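Local coordinates for N-carbamoylsarcosine amidase related protein (Thermoplasma acidophilum, PDB 3EEF) that probably hydrolyses N-carbamoylsarcosine or a related amide as a member of the isochorismatase-like hydrolases, and binds a zinc ion, at residues E13-L19 / G63-M67; V46-D50 / V75-P81. All coordinates share one frame; numbering follows the deposited sequence.

Contact 1. Residues E13-L19 / G63-M67. With ZN (zinc ion), chain C.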
loop_
_atom_site.group_PDB
_atom_site.type_symbol
_atom_site.label_atom_id
_atom_site.label_comp_id
_atom_site.label_asym_id
_atom_site.label_seq_id
_atom_site.Cartn_x
_atom_site.Cartn_y
_atom_site.Cartn_z
ATOM N N GLU A 13 15.345 -24.159 2.273
ATOM C CA GLU A 13 16.618 -23.610 2.688
ATOM C C GLU A 13 16.667 -23.331 4.174
ATOM O O GLU A 13 17.740 -23.378 4.745
ATOM C CB GLU A 13 16.954 -22.343 1.908
ATOM C CG GLU A 13 18.281 -21.681 2.314
ATOM C CD GLU A 13 18.736 -20.669 1.299
ATOM O OE1 GLU A 13 18.031 -20.490 0.288
ATOM O OE2 GLU A 13 19.801 -20.055 1.509
ATOM N N PHE A 14 15.524 -23.037 4.800
ATOM C CA PHE A 14 15.514 -22.752 6.241
ATOM C C PHE A 14 15.257 -23.986 7.116
ATOM O O PHE A 14 15.471 -23.922 8.330
ATOM C CB PHE A 14 14.501 -21.656 6.586
ATOM C CG PHE A 14 14.858 -20.281 6.054
ATOM C CD1 PHE A 14 16.023 -19.655 6.438
ATOM C CD2 PHE A 14 13.989 -19.602 5.216
ATOM C CE1 PHE A 14 16.343 -18.382 5.955
ATOM C CE2 PHE A 14 14.286 -18.328 4.737
ATOM C CZ PHE A 14 15.462 -17.718 5.107
ATOM N N ILE A 15 14.810 -25.089 6.502
ATOM C CA ILE A 15 14.436 -26.321 7.218
ATOM C C ILE A 15 15.407 -27.451 6.890
ATOM O O ILE A 15 15.910 -28.121 7.792
ATOM C CB ILE A 15 13.005 -26.804 6.842
ATOM C CG1 ILE A 15 11.935 -25.780 7.250
ATOM C CG2 ILE A 15 12.665 -28.135 7.535
ATOM C CD1 ILE A 15 11.877 -25.506 8.744
ATOM N N HIS A 16 15.651 -27.658 5.598
ATOM C CA HIS A 16 16.469 -28.772 5.109
ATOM C C HIS A 16 17.839 -28.366 4.605
ATOM O O HIS A 16 18.737 -29.185 4.633
ATOM C CB HIS A 16 15.753 -29.562 3.995
ATOM C CG HIS A 16 14.544 -30.298 4.470
ATOM N ND1 HIS A 16 14.586 -31.177 5.533
ATOM C CD2 HIS A 16 13.254 -30.275 4.052
ATOM C CE1 HIS A 16 13.378 -31.671 5.742
ATOM N NE2 HIS A 16 12.551 -31.144 4.855
ATOM N N GLY A 17 18.012 -27.125 4.153
ATOM C CA GLY A 17 19.232 -26.759 3.415
ATOM C C GLY A 17 20.189 -25.808 4.100
ATOM O O GLY A 17 20.478 -25.942 5.268
ATOM N N ARG A 18 20.654 -24.811 3.358
ATOM C CA ARG A 18 21.838 -24.038 3.725
ATOM C C ARG A 18 21.710 -23.316 5.090
ATOM O O ARG A 18 22.695 -23.192 5.822
ATOM C CB ARG A 18 22.146 -23.056 2.585
ATOM C CG ARG A 18 23.419 -22.254 2.733
ATOM C CD ARG A 18 23.638 -21.343 1.519
ATOM N NE ARG A 18 22.821 -20.138 1.585
ATOM C CZ ARG A 18 23.038 -19.113 2.411
ATOM N NH1 ARG A 18 24.047 -19.130 3.264
ATOM N NH2 ARG A 18 22.225 -18.056 2.391
ATOM N N LEU A 19 20.504 -22.863 5.440
ATOM C CA LEU A 19 20.307 -22.147 6.706
ATOM C C LEU A 19 19.458 -22.956 7.691
ATOM O O LEU A 19 18.841 -22.411 8.597
ATOM C CB LEU A 19 19.702 -20.761 6.456
ATOM C CG LEU A 19 20.620 -19.705 5.837
ATOM C CD1 LEU A 19 19.801 -18.501 5.315
ATOM C CD2 LEU A 19 21.681 -19.257 6.847
ATOM N N GLY A 63 22.589 -11.566 1.965
ATOM C CA GLY A 63 23.067 -12.322 0.799
ATOM C C GLY A 63 21.916 -13.131 0.187
ATOM O O GLY A 63 20.801 -13.063 0.691
ATOM N N ARG A 64 22.188 -13.884 -0.885
ATOM C CA ARG A 64 21.159 -14.666 -1.540
ATOM C C ARG A 64 20.599 -15.746 -0.617
ATOM O O ARG A 64 21.327 -16.424 0.098
ATOM C CB ARG A 64 21.671 -15.288 -2.838
ATOM C CG ARG A 64 21.749 -14.272 -3.953
ATOM C CD ARG A 64 22.790 -14.629 -4.975
ATOM N NE ARG A 64 22.231 -15.321 -6.127
ATOM C CZ ARG A 64 22.099 -14.813 -7.356
ATOM N NH1 ARG A 64 22.478 -13.571 -7.657
ATOM N NH2 ARG A 64 21.590 -15.582 -8.306
ATOM N N HIS A 65 19.282 -15.872 -0.623
ATOM C CA HIS A 65 18.591 -16.924 0.136
ATOM C C HIS A 65 17.170 -17.025 -0.419
ATOM O O HIS A 65 16.602 -16.011 -0.861
ATOM C CB HIS A 65 18.607 -16.610 1.655
ATOM C CG HIS A 65 17.787 -15.410 2.041
ATOM N ND1 HIS A 65 18.243 -14.113 1.922
ATOM C CD2 HIS A 65 16.511 -15.315 2.497
ATOM C CE1 HIS A 65 17.297 -13.275 2.315
ATOM N NE2 HIS A 65 16.224 -13.977 2.649
ATOM N N SER A 66 16.617 -18.240 -0.420
ATOM C CA SER A 66 15.252 -18.478 -0.850
ATOM C C SER A 66 14.967 -17.681 -2.133
ATOM O O SER A 66 14.043 -16.816 -2.196
ATOM C CB SER A 66 14.267 -18.105 0.280
ATOM O OG SER A 66 12.963 -18.648 0.046
HETATM N N MSE A 67 15.783 -17.973 -3.141
HETATM C CA MSE A 67 15.724 -17.292 -4.418
HETATM C C MSE A 67 14.577 -17.823 -5.270
HETATM O O MSE A 67 14.210 -18.998 -5.159
HETATM C CB MSE A 67 17.059 -17.453 -5.155
HETATM C CG MSE A 67 18.234 -16.900 -4.378
HETATM SE SE MSE A 67 18.004 -14.988 -3.940
HETATM C CE MSE A 67 18.380 -14.238 -5.723
HETATM ZN ZN ZN C . 14.189 -13.163 2.775
#

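Contact 2. Residues V46-D50 / V75-P81. With ZN (zinc ion), chain C.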
loop_
_atom_site.group_PDB
_atom_site.type_symbol
_atom_site.label_atom_id
_atom_site.label_comp_id
_atom_site.label_asym_id
_atom_site.label_seq_id
_atom_site.Cartn_x
_atom_site.Cartn_y
_atom_site.Cartn_z
ATOM N N VAL A 46 -2.852 -20.193 3.827
ATOM C CA VAL A 46 -2.053 -19.406 2.912
ATOM C C VAL A 46 -0.561 -19.517 3.225
ATOM O O VAL A 46 -0.121 -19.132 4.294
ATOM C CB VAL A 46 -2.446 -17.914 3.007
ATOM C CG1 VAL A 46 -1.619 -17.093 2.008
ATOM C CG2 VAL A 46 -3.972 -17.739 2.795
ATOM N N TYR A 47 0.202 -20.026 2.273
ATOM C CA TYR A 47 1.632 -20.089 2.404
ATOM C C TYR A 47 2.199 -18.819 1.816
ATOM O O TYR A 47 1.853 -18.446 0.703
ATOM C CB TYR A 47 2.207 -21.297 1.652
ATOM C CG TYR A 47 1.803 -22.670 2.187
ATOM C CD1 TYR A 47 2.678 -23.427 2.966
ATOM C CD2 TYR A 47 0.560 -23.215 1.895
ATOM C CE1 TYR A 47 2.313 -24.688 3.430
ATOM C CE2 TYR A 47 0.186 -24.472 2.371
ATOM C CZ TYR A 47 1.063 -25.203 3.131
ATOM O OH TYR A 47 0.684 -26.456 3.583
ATOM N N VAL A 48 3.080 -18.164 2.576
ATOM C CA VAL A 48 3.783 -16.988 2.117
ATOM C C VAL A 48 5.300 -17.292 2.189
ATOM O O VAL A 48 5.840 -17.418 3.266
ATOM C CB VAL A 48 3.374 -15.713 2.922
ATOM C CG1 VAL A 48 1.966 -15.315 2.629
ATOM C CG2 VAL A 48 3.456 -15.953 4.401
ATOM N N ASN A 49 5.958 -17.388 1.028
ATOM C CA ASN A 49 7.351 -17.842 0.895
ATOM C C ASN A 49 8.244 -16.855 0.196
ATOM O O ASN A 49 7.928 -16.374 -0.901
ATOM C CB ASN A 49 7.375 -19.116 0.072
ATOM C CG ASN A 49 6.391 -20.114 0.571
ATOM O OD1 ASN A 49 6.385 -20.429 1.759
ATOM N ND2 ASN A 49 5.523 -20.596 -0.306
ATOM N N ASP A 50 9.368 -16.542 0.819
ATOM C CA ASP A 50 10.418 -15.812 0.126
ATOM C C ASP A 50 10.654 -16.390 -1.265
ATOM O O ASP A 50 10.717 -17.609 -1.439
ATOM C CB ASP A 50 11.712 -15.812 0.937
ATOM C CG ASP A 50 11.761 -14.679 1.973
ATOM O OD1 ASP A 50 10.830 -13.833 2.004
ATOM O OD2 ASP A 50 12.764 -14.601 2.717
ATOM N N VAL A 75 8.353 -24.917 -0.663
ATOM C CA VAL A 75 7.765 -25.371 0.602
ATOM C C VAL A 75 8.242 -26.790 0.873
ATOM O O VAL A 75 8.281 -27.615 -0.037
ATOM C CB VAL A 75 6.195 -25.358 0.547
ATOM C CG1 VAL A 75 5.576 -26.145 1.715
ATOM C CG2 VAL A 75 5.642 -23.914 0.488
ATOM N N ILE A 76 8.571 -27.082 2.125
ATOM C CA ILE A 76 9.064 -28.413 2.474
ATOM C C ILE A 76 7.976 -29.455 2.207
ATOM O O ILE A 76 6.785 -29.167 2.376
ATOM C CB ILE A 76 9.580 -28.492 3.935
ATOM C CG1 ILE A 76 8.435 -28.352 4.955
ATOM C CG2 ILE A 76 10.679 -27.461 4.151
ATOM C CD1 ILE A 76 8.915 -28.423 6.415
ATOM N N ASP A 77 8.392 -30.647 1.768
ATOM C CA ASP A 77 7.468 -31.727 1.353
ATOM C C ASP A 77 6.597 -32.203 2.484
ATOM O O ASP A 77 5.447 -32.551 2.273
ATOM C CB ASP A 77 8.235 -32.922 0.765
ATOM C CG ASP A 77 8.848 -32.604 -0.582
ATOM O OD1 ASP A 77 8.235 -31.812 -1.341
ATOM O OD2 ASP A 77 9.933 -33.133 -0.883
ATOM N N GLU A 78 7.143 -32.182 3.692
ATOM C CA GLU A 78 6.399 -32.577 4.890
ATOM C C GLU A 78 5.010 -31.926 4.975
ATOM O O GLU A 78 4.055 -32.569 5.400
ATOM C CB GLU A 78 7.203 -32.243 6.155
ATOM C CG GLU A 78 8.447 -33.132 6.377
ATOM C CD GLU A 78 9.670 -32.658 5.626
ATOM O OE1 GLU A 78 9.528 -32.054 4.546
ATOM O OE2 GLU A 78 10.784 -32.891 6.118
ATOM N N ILE A 79 4.916 -30.651 4.577
ATOM C CA ILE A 79 3.647 -29.887 4.610
ATOM C C ILE A 79 3.330 -29.322 3.223
ATOM O O ILE A 79 2.896 -28.204 3.073
ATOM C CB ILE A 79 3.673 -28.771 5.687
ATOM C CG1 ILE A 79 4.873 -27.822 5.486
ATOM C CG2 ILE A 79 3.723 -29.384 7.082
ATOM C CD1 ILE A 79 4.847 -26.629 6.400
ATOM N N ARG A 80 3.590 -30.129 2.209
ATOM C CA ARG A 80 3.279 -29.802 0.847
ATOM C C ARG A 80 1.898 -29.189 0.777
ATOM O O ARG A 80 0.963 -29.655 1.435
ATOM C CB ARG A 80 3.313 -31.076 0.006
ATOM C CG ARG A 80 3.728 -30.875 -1.424
ATOM C CD ARG A 80 3.439 -32.124 -2.291
ATOM N NE ARG A 80 3.653 -33.399 -1.588
ATOM C CZ ARG A 80 4.817 -34.051 -1.479
ATOM N NH1 ARG A 80 5.938 -33.561 -2.013
ATOM N NH2 ARG A 80 4.862 -35.208 -0.814
ATOM N N PRO A 81 1.758 -28.129 -0.010
ATOM C CA PRO A 81 0.439 -27.546 -0.084
ATOM C C PRO A 81 -0.500 -28.424 -0.909
ATOM O O PRO A 81 -0.047 -29.072 -1.852
ATOM C CB PRO A 81 0.684 -26.195 -0.770
ATOM C CG PRO A 81 2.168 -25.995 -0.721
ATOM C CD PRO A 81 2.751 -27.344 -0.751
HETATM ZN ZN ZN C . 14.189 -13.163 2.775
#

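Contact 1. Residues E13-L19 / G63-M67
E13 and S66 bring the two backbones closest, their CA atoms 6.4 Å apart, where the end of helix 12-15 and the turn after it meet the irregular chain that follows helix 59-62. With no strand pairing available, the join is made by a side chain on backbone: S66 N gives a nearly linear hydrogen bond to E13 OE1 (2.8 Å, N-H...O 173°), although the donor lies 46° out of the carboxylate plane. The E13 chain reaches that amide because CG is anti to the backbone N (chi1 179°) and the rest stays extended. The other oxygen, E13 OE2, lies 3.6 Å from H65 CB and accepts R18 NE at 3.0 Å, a salt bridge whose hydrogen bond is weak. R18 bends at chi3, and its NH2 adds a weak bond of 3.0 Å to R64 O, so glutamate and arginine together hold successive parts of the 64-66 backbone. Shortening E13 to an alanine is likely to leave the S66 amide without its acceptor and R18 without its carboxylate partner, the guanidinium then held by little more than its weak bond to R64 O. Beside this polar group, F14 CZ packs obliquely on H65 CD2 at 3.7 Å. The imidazole is fixed at both nitrogens: H65 ND1 donates to G63 O at 3.0 Å, in the ring plane, and H65 NE2 binds zinc at 2.2 Å. Such a second-shell bond from the far nitrogen to a backbone carbonyl is a familiar feature of zinc-bound histidines, and it belongs to a metal site completed by D50, H52 and E58.

Contact 2. Residues V46-D50 / V75-P81
Y47 projects from strand 45-50 toward the loop 75-81, its CA facing that of P81 at 8.0 Å, making the largest single contribution to the interface. From CB, chi1 of -65° sets CG anti to the carbonyl carbon and carries the ring over to the loop, with V75 and P81 meeting it from the same side. CD1 of Y47 meets V75 CG2 obliquely, at 3.9 Å; then CE1 meets V75 CG1 and I79 O. Across the ring, CD2 and CE2 pack on the proline, Y47 CE2 lying 3.6 Å from P81 CB. The proline covers a face: P81 CG is 4.0 Å from the Y47 ring centroid and only 12° off the normal, the geometry of a CH-pi contact. At the tip, Y47 OH gives a weak hydrogen bond of 2.9 Å to I79 O. Two residues on, N49 points the same way; its side chain crosses the valine at about a right angle, N49 ND2 3.4 Å from V75 CG2. The strand then ends at D50, whose OD2 binds zinc. The backbone of Y47 is hydrogen-bonded to Y86 and L88 of strand 86-90, while its side chain touches I35 and R39 of helix 22-40 and V7 of strand 3-8.

From the N terminus the segments come in the order 13-19, 46-50, 63-67 and 75-81, so the two contacts cross instead of nesting. Contact 1 closes a loop of 43 intervening residues that holds helix 22-40, strand 45-50 and helix 59-62; contact 2 closes one of 24 residues that starts after that strand and keeps helix 59-62 and the segment 63-67. Their centres lie 14 Å apart, yet they touch: S66 OG probably hydrogen-bonds D50 O at 2.9 Å, and H16 NE2 probably bonds E78 OE1 at 3.2 Å. Each supplies one zinc ligand, so the metal joins the end of a sheet strand to the loop beyond helix 59-62.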